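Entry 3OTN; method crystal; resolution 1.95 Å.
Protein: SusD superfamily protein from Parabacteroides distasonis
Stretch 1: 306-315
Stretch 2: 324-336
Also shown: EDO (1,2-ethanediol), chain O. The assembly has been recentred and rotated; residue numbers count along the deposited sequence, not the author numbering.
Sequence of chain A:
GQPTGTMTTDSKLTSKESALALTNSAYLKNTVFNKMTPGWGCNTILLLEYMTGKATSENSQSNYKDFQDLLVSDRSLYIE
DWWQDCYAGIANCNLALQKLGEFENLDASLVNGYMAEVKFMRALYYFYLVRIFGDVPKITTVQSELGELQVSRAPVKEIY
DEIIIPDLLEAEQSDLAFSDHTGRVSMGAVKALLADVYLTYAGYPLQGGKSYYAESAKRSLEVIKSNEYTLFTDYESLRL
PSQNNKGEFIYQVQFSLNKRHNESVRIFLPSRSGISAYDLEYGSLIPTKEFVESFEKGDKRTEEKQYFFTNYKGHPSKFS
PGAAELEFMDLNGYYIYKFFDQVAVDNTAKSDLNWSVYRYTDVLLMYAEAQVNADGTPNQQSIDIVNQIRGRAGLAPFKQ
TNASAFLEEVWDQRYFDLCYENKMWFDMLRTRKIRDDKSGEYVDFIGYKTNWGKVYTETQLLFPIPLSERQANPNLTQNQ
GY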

# COMPACT_ATOMS: atom_id res chain seq x y z
N GLN A 306 6.29 -16.08 -12.25
CA GLN A 306 5.53 -14.87 -12.54
C GLN A 306 5.31 -14.27 -11.16
O GLN A 306 6.24 -13.72 -10.61
N TYR A 307 4.13 -14.40 -10.57
CA TYR A 307 3.92 -13.87 -9.23
C TYR A 307 4.43 -14.80 -8.13
O TYR A 307 4.73 -14.33 -7.01
N PHE A 308 4.53 -16.09 -8.45
CA PHE A 308 4.93 -17.10 -7.48
C PHE A 308 6.06 -17.96 -8.03
O PHE A 308 6.24 -18.05 -9.25
N PHE A 309 6.79 -18.58 -7.11
CA PHE A 309 7.81 -19.58 -7.46
C PHE A 309 7.85 -20.72 -6.46
O PHE A 309 7.32 -20.61 -5.36
N THR A 310 8.39 -21.84 -6.92
CA THR A 310 8.38 -23.11 -6.17
C THR A 310 9.72 -23.85 -6.23
O THR A 310 9.90 -24.86 -5.57
N ASN A 311 10.65 -23.38 -7.06
CA ASN A 311 11.99 -23.89 -7.09
C ASN A 311 13.00 -22.77 -7.42
O ASN A 311 12.65 -21.73 -7.99
N TYR A 312 14.25 -22.99 -7.04
CA TYR A 312 15.35 -22.06 -7.36
C TYR A 312 16.64 -22.85 -7.28
O TYR A 312 16.61 -24.06 -7.47
N LYS A 313 17.78 -22.20 -7.21
CA LYS A 313 19.06 -22.89 -7.01
C LYS A 313 19.68 -22.33 -5.75
O LYS A 313 19.44 -21.18 -5.40
N GLY A 314 20.46 -23.15 -5.06
CA GLY A 314 21.22 -22.69 -3.91
C GLY A 314 22.28 -21.70 -4.36
O GLY A 314 22.87 -21.85 -5.42
N HIS A 315 22.52 -20.67 -3.56
CA HIS A 315 23.50 -19.65 -3.93
C HIS A 315 24.91 -20.23 -3.68
O HIS A 315 25.10 -20.93 -2.69
N ALA A 324 24.32 -30.72 -4.68
CA ALA A 324 23.18 -30.84 -5.61
C ALA A 324 22.32 -29.58 -5.59
O ALA A 324 21.81 -29.15 -6.64
N GLU A 325 22.20 -28.96 -4.42
CA GLU A 325 21.40 -27.72 -4.24
C GLU A 325 21.78 -26.62 -5.21
O GLU A 325 20.94 -25.81 -5.58
N LEU A 326 23.06 -26.57 -5.60
CA LEU A 326 23.55 -25.58 -6.55
C LEU A 326 22.94 -25.73 -7.93
O LEU A 326 22.87 -24.77 -8.67
N GLU A 327 22.53 -26.95 -8.29
CA GLU A 327 21.90 -27.20 -9.59
C GLU A 327 20.39 -26.93 -9.54
O GLU A 327 19.82 -26.38 -10.48
N PHE A 328 19.76 -27.33 -8.45
CA PHE A 328 18.30 -27.26 -8.35
C PHE A 328 17.90 -27.46 -6.91
O PHE A 328 18.49 -28.29 -6.22
N MSE A 329 16.91 -26.68 -6.46
CA MSE A 329 16.29 -26.84 -5.15
C MSE A 329 14.79 -26.66 -5.31
O MSE A 329 14.30 -25.58 -5.72
N ASP A 330 14.06 -27.71 -4.95
CA ASP A 330 12.64 -27.67 -4.78
C ASP A 330 12.39 -26.93 -3.47
O ASP A 330 12.90 -27.33 -2.43
N LEU A 331 11.60 -25.86 -3.48
CA LEU A 331 11.29 -25.13 -2.24
C LEU A 331 10.11 -25.74 -1.47
O LEU A 331 9.79 -25.29 -0.36
N ASN A 332 9.47 -26.74 -2.07
CA ASN A 332 8.40 -27.51 -1.43
C ASN A 332 7.23 -26.63 -0.97
O ASN A 332 6.69 -26.81 0.11
N GLY A 333 6.84 -25.68 -1.81
CA GLY A 333 5.71 -24.79 -1.49
C GLY A 333 5.69 -23.62 -2.43
O GLY A 333 6.64 -23.41 -3.18
N TYR A 334 4.62 -22.83 -2.37
CA TYR A 334 4.58 -21.58 -3.11
C TYR A 334 5.22 -20.45 -2.31
O TYR A 334 5.01 -20.31 -1.11
N TYR A 335 6.01 -19.63 -3.01
CA TYR A 335 6.55 -18.40 -2.46
C TYR A 335 6.29 -17.25 -3.42
O TYR A 335 6.12 -17.47 -4.64
N ILE A 336 6.24 -16.04 -2.87
CA ILE A 336 6.05 -14.85 -3.68
C ILE A 336 7.32 -14.48 -4.42
O ILE A 336 8.36 -14.22 -3.82

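The antiparallel pairing of the two stretches is broken by a corner in each stretch, at Thr310 on one side and at Asn332 and Gly333 on the other, and Leu331 fills the bend between the two ladders. Its CA-to-CB bond points toward the first stretch, and the m,t rotamer brings CD1 over the face of the Phe309 ring, 4.0 Å from the centroid, in a CH-pi contact. Phe309 adopts chi1 p, which brings its ring back toward the partner strand: CE1 lies 3.5 Å from Tyr335 CB, while the Tyr335 side chain (m) leads away, its OH hydrogen-bonded elsewhere in the structure. The backbone holds this cluster in place, with Phe309 N donating to Tyr335 O (2.8 Å) and Leu331 N to Thr310 O (2.9 Å). Phe308 (m) adds a looser apolar contact, its CE1 4.1 Å from Ile336 CG1.

At the corner, Thr310 points away overall, yet its p rotamer leaves CG2 3.6 Å from Tyr334 CD1. Asn311 (p) shares a face with Asp330 and donates from ND2 to O1 of an ethanediol (2.8 Å), which in turn donates from O1 to Thr310 OG1 (3.1 Å). This molecule, probably from the crystallisation liquor, also meets the edge of the Phe328 ring. The end of the Asp330 side chain (t) comes nearer to the first stretch, and its OD1 accepts from Asn332 N at 2.8 Å.

Beyond the second ladder, the extended Lys313 side chain (m,t,t,t) passes by the carbonyls of Leu326 and Glu327, with CD 3.5 Å from Leu326 O and 3.4 Å from Glu327 O. Gly314 packs closely, its N donating to Glu325 O (2.8 Å) and lying 3.6 Å from SE of selenomethionine Met329 (m,t,p). Leu326 (m,t) starts away but returns CD2 to 3.4 Å from Gly314 O, and a water donates to both Gly314 O (2.7 Å) and Leu326 O (2.8 Å), closing this end.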

# COMPACT_ATOMS: atom_id res chain seq x y z
CB GLN A 306 4.27 -15.18 -13.35
CG GLN A 306 4.64 -15.69 -14.76
CD GLN A 306 5.29 -14.62 -15.66
OE1 GLN A 306 5.15 -13.43 -15.44
NE2 GLN A 306 5.96 -15.07 -16.69
CB TYR A 307 2.44 -13.58 -9.02
CG TYR A 307 1.94 -12.24 -9.51
CD1 TYR A 307 2.72 -11.37 -10.28
CD2 TYR A 307 0.64 -11.85 -9.21
CE1 TYR A 307 2.24 -10.12 -10.66
CE2 TYR A 307 0.16 -10.58 -9.59
CZ TYR A 307 0.95 -9.74 -10.33
OH TYR A 307 0.47 -8.51 -10.74
CB PHE A 308 3.72 -17.98 -7.08
CG PHE A 308 2.54 -17.18 -6.62
CD1 PHE A 308 2.60 -16.47 -5.44
CD2 PHE A 308 1.40 -17.05 -7.43
CE1 PHE A 308 1.52 -15.69 -5.03
CE2 PHE A 308 0.34 -16.25 -7.05
CZ PHE A 308 0.39 -15.58 -5.84
CB PHE A 309 9.20 -18.97 -7.74
CG PHE A 309 9.99 -18.50 -6.53
CD1 PHE A 309 9.46 -17.60 -5.61
CD2 PHE A 309 11.34 -18.87 -6.40
CE1 PHE A 309 10.24 -17.11 -4.53
CE2 PHE A 309 12.12 -18.39 -5.32
CZ PHE A 309 11.58 -17.51 -4.39
CB THR A 310 7.32 -24.07 -6.77
OG1 THR A 310 7.67 -24.34 -8.13
CG2 THR A 310 5.93 -23.48 -6.74
CB ASN A 311 12.09 -25.05 -8.09
CG ASN A 311 11.96 -24.60 -9.54
OD1 ASN A 311 12.79 -23.83 -10.03
ND2 ASN A 311 10.94 -25.07 -10.23
CB TYR A 312 15.31 -20.79 -6.46
CG TYR A 312 15.89 -19.57 -7.14
CD1 TYR A 312 15.22 -18.94 -8.19
CD2 TYR A 312 17.13 -19.04 -6.76
CE1 TYR A 312 15.78 -17.82 -8.87
CE2 TYR A 312 17.69 -17.93 -7.42
CZ TYR A 312 17.00 -17.33 -8.46
OH TYR A 312 17.57 -16.26 -9.09
CB LYS A 313 19.99 -22.66 -8.20
CG LYS A 313 19.41 -23.04 -9.57
CD LYS A 313 20.49 -23.10 -10.68
CE LYS A 313 19.86 -23.16 -12.08
NZ LYS A 313 20.85 -23.43 -13.16
CB HIS A 315 23.27 -18.39 -3.10
CG HIS A 315 24.10 -17.23 -3.55
ND1 HIS A 315 25.38 -17.01 -3.09
CD2 HIS A 315 23.84 -16.23 -4.42
CE1 HIS A 315 25.87 -15.92 -3.64
NE2 HIS A 315 24.95 -15.42 -4.45
CB ALA A 324 22.33 -32.06 -5.26
CB GLU A 325 21.50 -27.16 -2.81
CG GLU A 325 20.88 -28.05 -1.72
CD GLU A 325 21.77 -29.20 -1.28
OE1 GLU A 325 22.91 -29.34 -1.79
OE2 GLU A 325 21.32 -29.98 -0.42
CB LEU A 326 25.09 -25.64 -6.66
CG LEU A 326 25.86 -25.25 -5.40
CD1 LEU A 326 27.33 -25.61 -5.54
CD2 LEU A 326 25.67 -23.75 -5.11
CB GLU A 327 22.09 -28.67 -10.02
CG GLU A 327 23.53 -29.16 -10.10
CD GLU A 327 24.17 -28.88 -11.45
OE1 GLU A 327 24.05 -27.73 -11.95
OE2 GLU A 327 24.78 -29.81 -12.02
CB PHE A 328 17.67 -28.34 -9.22
CG PHE A 328 16.18 -28.38 -9.17
CD1 PHE A 328 15.42 -27.57 -10.02
CD2 PHE A 328 15.52 -29.22 -8.28
CE1 PHE A 328 14.04 -27.61 -9.98
CE2 PHE A 328 14.13 -29.25 -8.23
CZ PHE A 328 13.40 -28.46 -9.09
CB MSE A 329 16.77 -25.77 -4.17
CG MSE A 329 18.06 -26.08 -3.40
SE MSE A 329 18.52 -24.52 -2.31
CE MSE A 329 16.85 -24.53 -1.33
CB ASP A 330 12.10 -29.12 -4.73
CG ASP A 330 10.60 -29.19 -4.84
OD1 ASP A 330 9.91 -28.26 -4.40
OD2 ASP A 330 10.13 -30.23 -5.37
CB LEU A 331 10.99 -23.66 -2.56
CG LEU A 331 12.07 -22.92 -3.34
CD1 LEU A 331 11.56 -21.52 -3.72
CD2 LEU A 331 13.37 -22.88 -2.55
CB ASN A 332 8.93 -28.35 -0.24
CG ASN A 332 10.06 -29.26 -0.62
OD1 ASN A 332 11.13 -29.22 -0.00
ND2 ASN A 332 9.86 -30.10 -1.65
CB TYR A 334 3.14 -21.19 -3.45
CG TYR A 334 2.36 -22.24 -4.22
CD1 TYR A 334 2.71 -22.59 -5.52
CD2 TYR A 334 1.22 -22.83 -3.66
CE1 TYR A 334 1.96 -23.53 -6.24
CE2 TYR A 334 0.47 -23.78 -4.36
CZ TYR A 334 0.84 -24.12 -5.65
OH TYR A 334 0.06 -25.05 -6.33
CB TYR A 335 8.04 -18.58 -2.20
CG TYR A 335 8.29 -19.60 -1.12
CD1 TYR A 335 8.36 -19.21 0.22
CD2 TYR A 335 8.39 -20.97 -1.43
CE1 TYR A 335 8.54 -20.16 1.25
CE2 TYR A 335 8.57 -21.92 -0.41
CZ TYR A 335 8.65 -21.51 0.92
OH TYR A 335 8.85 -22.43 1.93
CB ILE A 336 5.53 -13.67 -2.85
CG1 ILE A 336 4.11 -13.98 -2.35
CG2 ILE A 336 5.52 -12.40 -3.75
CD1 ILE A 336 3.72 -13.34 -0.98
C1 EDO O . 9.27 -27.98 -8.11
O1 EDO O . 9.14 -26.90 -9.03
C2 EDO O . 7.94 -28.74 -8.02
O2 EDO O . 7.00 -27.94 -7.30
O HOH W 1 23.74 -22.23 -7.96